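Local coordinates for VP4 CORE protein (Bluetongue virus, PDB 2JHP) that caps viral RNA as a multifunctional enzyme of the virus core, with methyltransferase sites that bind S-adenosyl-L-homocysteine, at residues A[408-413]-A[444-449]. Numbering follows the deposited sequence.
Sequences DLFYLT and YDYDDF. With SAH (S-adenosyl-L-homocysteine), chain B; GUN (guanine), chain E.
Thr413 meets Asp448 and Phe449 with both its branches and its carbonyl, and here the two loops pack tightly. OG1 lies between the backbone N and the carbonyl carbon (chi1 43°), from where it donates to Asp448 OD1 at 2.7 Å, on the anti side and 34° out of the carboxylate plane; the aspartate supplies the acceptor. Trp437 N also bonds to OG1, so the hydroxyl is used twice, as suits a threonine that is largely buried. Thr413 CB sits over the centre of the flat Phe449 ring and CG2 reaches CE1 at 4.1 Å, so the aromatic face covers the threonine's nonpolar side. A backbone bond from Phe449 N to Thr413 O (3.0 Å) completes the grip.

Toward the ligands the contact is looser. Phe410 and Tyr446 cross at about a right angle, and Phe410 CB comes no nearer than 4.0 Å to Tyr446 OH. A water bridges them, firmly to Phe410 O and only weakly to the phenol. Both residues instead serve guanine: the phenol Tyr446 OH reaches O6 as a donor at 2.9 Å, while the Phe410 ring offers a flat nonpolar face to N1, offset toward its rim. On the cofactor side, Leu409 O accepts a bond from the amino group of S-adenosyl-L-homocysteine, and Tyr411 CD1 approaches adenine C5 at 3.4 Å. Guanine N7 is 5.9 Å from the cofactor sulfur SD, an arrangement consistent with a cap guanine-N7 methyltransferase site. Partly exposed Tyr446, weakly linked to the water, belongs to the more open side.

The loops follow the adjacent parallel strands 406-408 and 433-437 of a mixed seven-stranded sheet in a Rossmann-like methyltransferase fold. Helix 421-430 touches Leu412 and Phe449, whereas helix 114-128 packs on Leu409 and Phe410.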
loop_
_atom_site.group_PDB
_atom_site.type_symbol
_atom_site.label_atom_id
_atom_site.label_comp_id
_atom_site.label_asym_id
_atom_site.label_seq_id
_atom_site.Cartn_x
_atom_site.Cartn_y
_atom_site.Cartn_z
ATOM N N ASP A 408 -8.943 -2.249 3.208
ATOM C CA ASP A 408 -8.349 -1.810 4.480
ATOM C C ASP A 408 -6.894 -2.277 4.649
ATOM O O ASP A 408 -6.555 -3.066 5.536
ATOM C CB ASP A 408 -9.251 -2.244 5.632
ATOM C CG ASP A 408 -10.583 -1.505 5.626
ATOM O OD1 ASP A 408 -10.649 -0.410 6.231
ATOM O OD2 ASP A 408 -11.557 -2.020 5.017
ATOM N N LEU A 409 -6.048 -1.773 3.763
ATOM C CA LEU A 409 -4.721 -2.320 3.578
ATOM C C LEU A 409 -3.661 -1.589 4.427
ATOM O O LEU A 409 -3.560 -0.367 4.395
ATOM C CB LEU A 409 -4.364 -2.306 2.087
ATOM C CG LEU A 409 -5.219 -3.155 1.139
ATOM C CD1 LEU A 409 -5.016 -2.785 -0.301
ATOM C CD2 LEU A 409 -4.927 -4.621 1.353
ATOM N N PHE A 410 -2.923 -2.372 5.210
ATOM C CA PHE A 410 -1.716 -1.950 5.899
ATOM C C PHE A 410 -1.900 -0.739 6.807
ATOM O O PHE A 410 -1.229 0.274 6.632
ATOM C CB PHE A 410 -0.553 -1.686 4.908
ATOM C CG PHE A 410 -0.301 -2.798 3.944
ATOM C CD1 PHE A 410 -0.670 -2.667 2.618
ATOM C CD2 PHE A 410 0.316 -3.969 4.359
ATOM C CE1 PHE A 410 -0.441 -3.686 1.718
ATOM C CE2 PHE A 410 0.563 -5.001 3.459
ATOM C CZ PHE A 410 0.179 -4.860 2.137
ATOM N N TYR A 411 -2.803 -0.845 7.773
ATOM C CA TYR A 411 -3.010 0.245 8.708
ATOM C C TYR A 411 -3.604 -0.222 10.031
ATOM O O TYR A 411 -3.246 0.293 11.092
ATOM C CB TYR A 411 -3.847 1.374 8.067
ATOM C CG TYR A 411 -5.357 1.230 8.142
ATOM C CD1 TYR A 411 -6.061 1.678 9.261
ATOM C CD2 TYR A 411 -6.082 0.679 7.080
ATOM C CE1 TYR A 411 -7.455 1.567 9.332
ATOM C CE2 TYR A 411 -7.483 0.558 7.134
ATOM C CZ TYR A 411 -8.163 1.008 8.256
ATOM O OH TYR A 411 -9.533 0.886 8.343
ATOM N N LEU A 412 -4.507 -1.193 9.964
ATOM C CA LEU A 412 -5.207 -1.692 11.157
ATOM C C LEU A 412 -4.340 -1.795 12.421
ATOM O O LEU A 412 -4.680 -1.226 13.452
ATOM C CB LEU A 412 -5.859 -3.037 10.856
ATOM C CG LEU A 412 -7.345 -3.107 10.453
ATOM C CD1 LEU A 412 -8.041 -1.766 10.370
ATOM C CD2 LEU A 412 -7.531 -3.882 9.172
ATOM N N THR A 413 -3.211 -2.494 12.314
ATOM C CA THR A 413 -2.386 -2.854 13.440
ATOM C C THR A 413 -1.232 -1.895 13.623
ATOM O O THR A 413 -0.231 -2.229 14.278
ATOM C CB THR A 413 -1.823 -4.247 13.254
ATOM O OG1 THR A 413 -1.388 -4.406 11.902
ATOM C CG2 THR A 413 -2.883 -5.305 13.581
ATOM N N TYR A 444 12.205 -5.012 12.353
ATOM C CA TYR A 444 12.725 -3.662 12.107
ATOM C C TYR A 444 12.100 -2.872 10.946
ATOM O O TYR A 444 11.594 -3.451 9.973
ATOM C CB TYR A 444 14.239 -3.778 11.924
ATOM C CG TYR A 444 14.764 -5.144 12.333
ATOM C CD1 TYR A 444 15.198 -5.386 13.637
ATOM C CD2 TYR A 444 14.788 -6.210 11.420
ATOM C CE1 TYR A 444 15.661 -6.649 14.016
ATOM C CE2 TYR A 444 15.253 -7.477 11.792
ATOM C CZ TYR A 444 15.688 -7.686 13.094
ATOM O OH TYR A 444 16.156 -8.928 13.477
ATOM N N ASP A 445 12.157 -1.542 11.075
ATOM C CA ASP A 445 11.525 -0.580 10.150
ATOM C C ASP A 445 10.009 -0.781 9.972
ATOM O O ASP A 445 9.421 -0.347 8.967
ATOM C CB ASP A 445 12.248 -0.535 8.791
ATOM C CG ASP A 445 13.721 -0.152 8.917
ATOM O OD1 ASP A 445 14.465 -0.335 7.929
ATOM O OD2 ASP A 445 14.140 0.326 9.996
ATOM N N TYR A 446 9.376 -1.424 10.955
ATOM C CA TYR A 446 7.928 -1.607 10.928
ATOM C C TYR A 446 7.321 -1.536 12.334
ATOM O O TYR A 446 7.606 -2.379 13.192
ATOM C CB TYR A 446 7.547 -2.897 10.190
ATOM C CG TYR A 446 6.292 -2.727 9.364
ATOM C CD1 TYR A 446 6.287 -1.892 8.246
ATOM C CD2 TYR A 446 5.102 -3.393 9.705
ATOM C CE1 TYR A 446 5.124 -1.720 7.483
ATOM C CE2 TYR A 446 3.937 -3.230 8.947
ATOM C CZ TYR A 446 3.954 -2.388 7.840
ATOM O OH TYR A 446 2.818 -2.205 7.086
ATOM N N ASP A 447 6.475 -0.527 12.536
ATOM C CA ASP A 447 5.963 -0.141 13.850
ATOM C C ASP A 447 4.539 -0.638 14.155
ATOM O O ASP A 447 3.684 0.122 14.619
ATOM C CB ASP A 447 6.011 1.384 13.952
ATOM C CG ASP A 447 5.729 1.895 15.368
ATOM O OD1 ASP A 447 6.543 1.630 16.294
ATOM O OD2 ASP A 447 4.692 2.585 15.542
ATOM N N ASP A 448 4.283 -1.912 13.904
ATOM C CA ASP A 448 2.965 -2.477 14.160
ATOM C C ASP A 448 3.004 -3.401 15.365
ATOM O O ASP A 448 4.045 -3.950 15.693
ATOM C CB ASP A 448 2.476 -3.248 12.934
ATOM C CG ASP A 448 1.710 -2.372 11.952
ATOM O OD1 ASP A 448 0.785 -2.887 11.269
ATOM O OD2 ASP A 448 2.026 -1.170 11.861
ATOM N N PHE A 449 1.863 -3.555 16.032
ATOM C CA PHE A 449 1.715 -4.586 17.037
ATOM C C PHE A 449 1.115 -5.818 16.371
ATOM O O PHE A 449 0.342 -5.708 15.416
ATOM C CB PHE A 449 0.855 -4.092 18.201
ATOM C CG PHE A 449 -0.584 -3.814 17.836
ATOM C CD1 PHE A 449 -1.567 -4.818 17.939
ATOM C CD2 PHE A 449 -0.973 -2.551 17.416
ATOM C CE1 PHE A 449 -2.883 -4.564 17.631
ATOM C CE2 PHE A 449 -2.312 -2.304 17.096
ATOM C CZ PHE A 449 -3.255 -3.316 17.205
HETATM N N SAH B . -3.050 1.736 3.088
HETATM C CA SAH B . -1.803 2.132 2.362
HETATM C CB SAH B . -0.731 2.797 3.232
HETATM C CG SAH B . -0.669 2.508 4.720
HETATM S SD SAH B . 0.449 3.675 5.544
HETATM C C SAH B . -1.209 0.994 1.547
HETATM O O SAH B . -1.939 0.247 0.892
HETATM O OXT SAH B . 0.008 0.817 1.495
HETATM C "C5'" SAH B . -0.642 3.699 6.996
HETATM C "C4'" SAH B . -1.491 4.956 7.080
HETATM O "O4'" SAH B . -2.737 4.679 7.689
HETATM C "C3'" SAH B . -0.825 6.056 7.902
HETATM O "O3'" SAH B . -1.040 7.272 7.202
HETATM C "C2'" SAH B . -1.610 6.083 9.205
HETATM O "O2'" SAH B . -1.715 7.368 9.757
HETATM C "C1'" SAH B . -2.985 5.595 8.750
HETATM N N9 SAH B . -3.783 5.000 9.845
HETATM C C8 SAH B . -3.329 4.227 10.890
HETATM N N7 SAH B . -4.386 3.891 11.673
HETATM C C5 SAH B . -5.509 4.436 11.147
HETATM C C6 SAH B . -6.852 4.407 11.530
HETATM N N6 SAH B . -7.227 3.737 12.618
HETATM N N1 SAH B . -7.802 5.066 10.771
HETATM C C2 SAH B . -7.420 5.754 9.633
HETATM N N3 SAH B . -6.091 5.786 9.249
HETATM C C4 SAH B . -5.145 5.139 9.993
HETATM N N9 GUN E . 3.537 -0.960 0.102
HETATM C C8 GUN E . 3.388 0.214 0.717
HETATM N N7 GUN E . 3.496 0.035 2.036
HETATM C C5 GUN E . 3.720 -1.259 2.268
HETATM C C6 GUN E . 3.912 -2.009 3.430
HETATM O O6 GUN E . 3.894 -1.473 4.536
HETATM N N1 GUN E . 4.129 -3.389 3.325
HETATM C C2 GUN E . 4.141 -3.971 2.047
HETATM N N2 GUN E . 4.343 -5.267 1.910
HETATM N N3 GUN E . 3.950 -3.216 0.951
HETATM C C4 GUN E . 3.744 -1.892 1.031
HETATM O O HOH W 1 1.325 0.782 7.362
#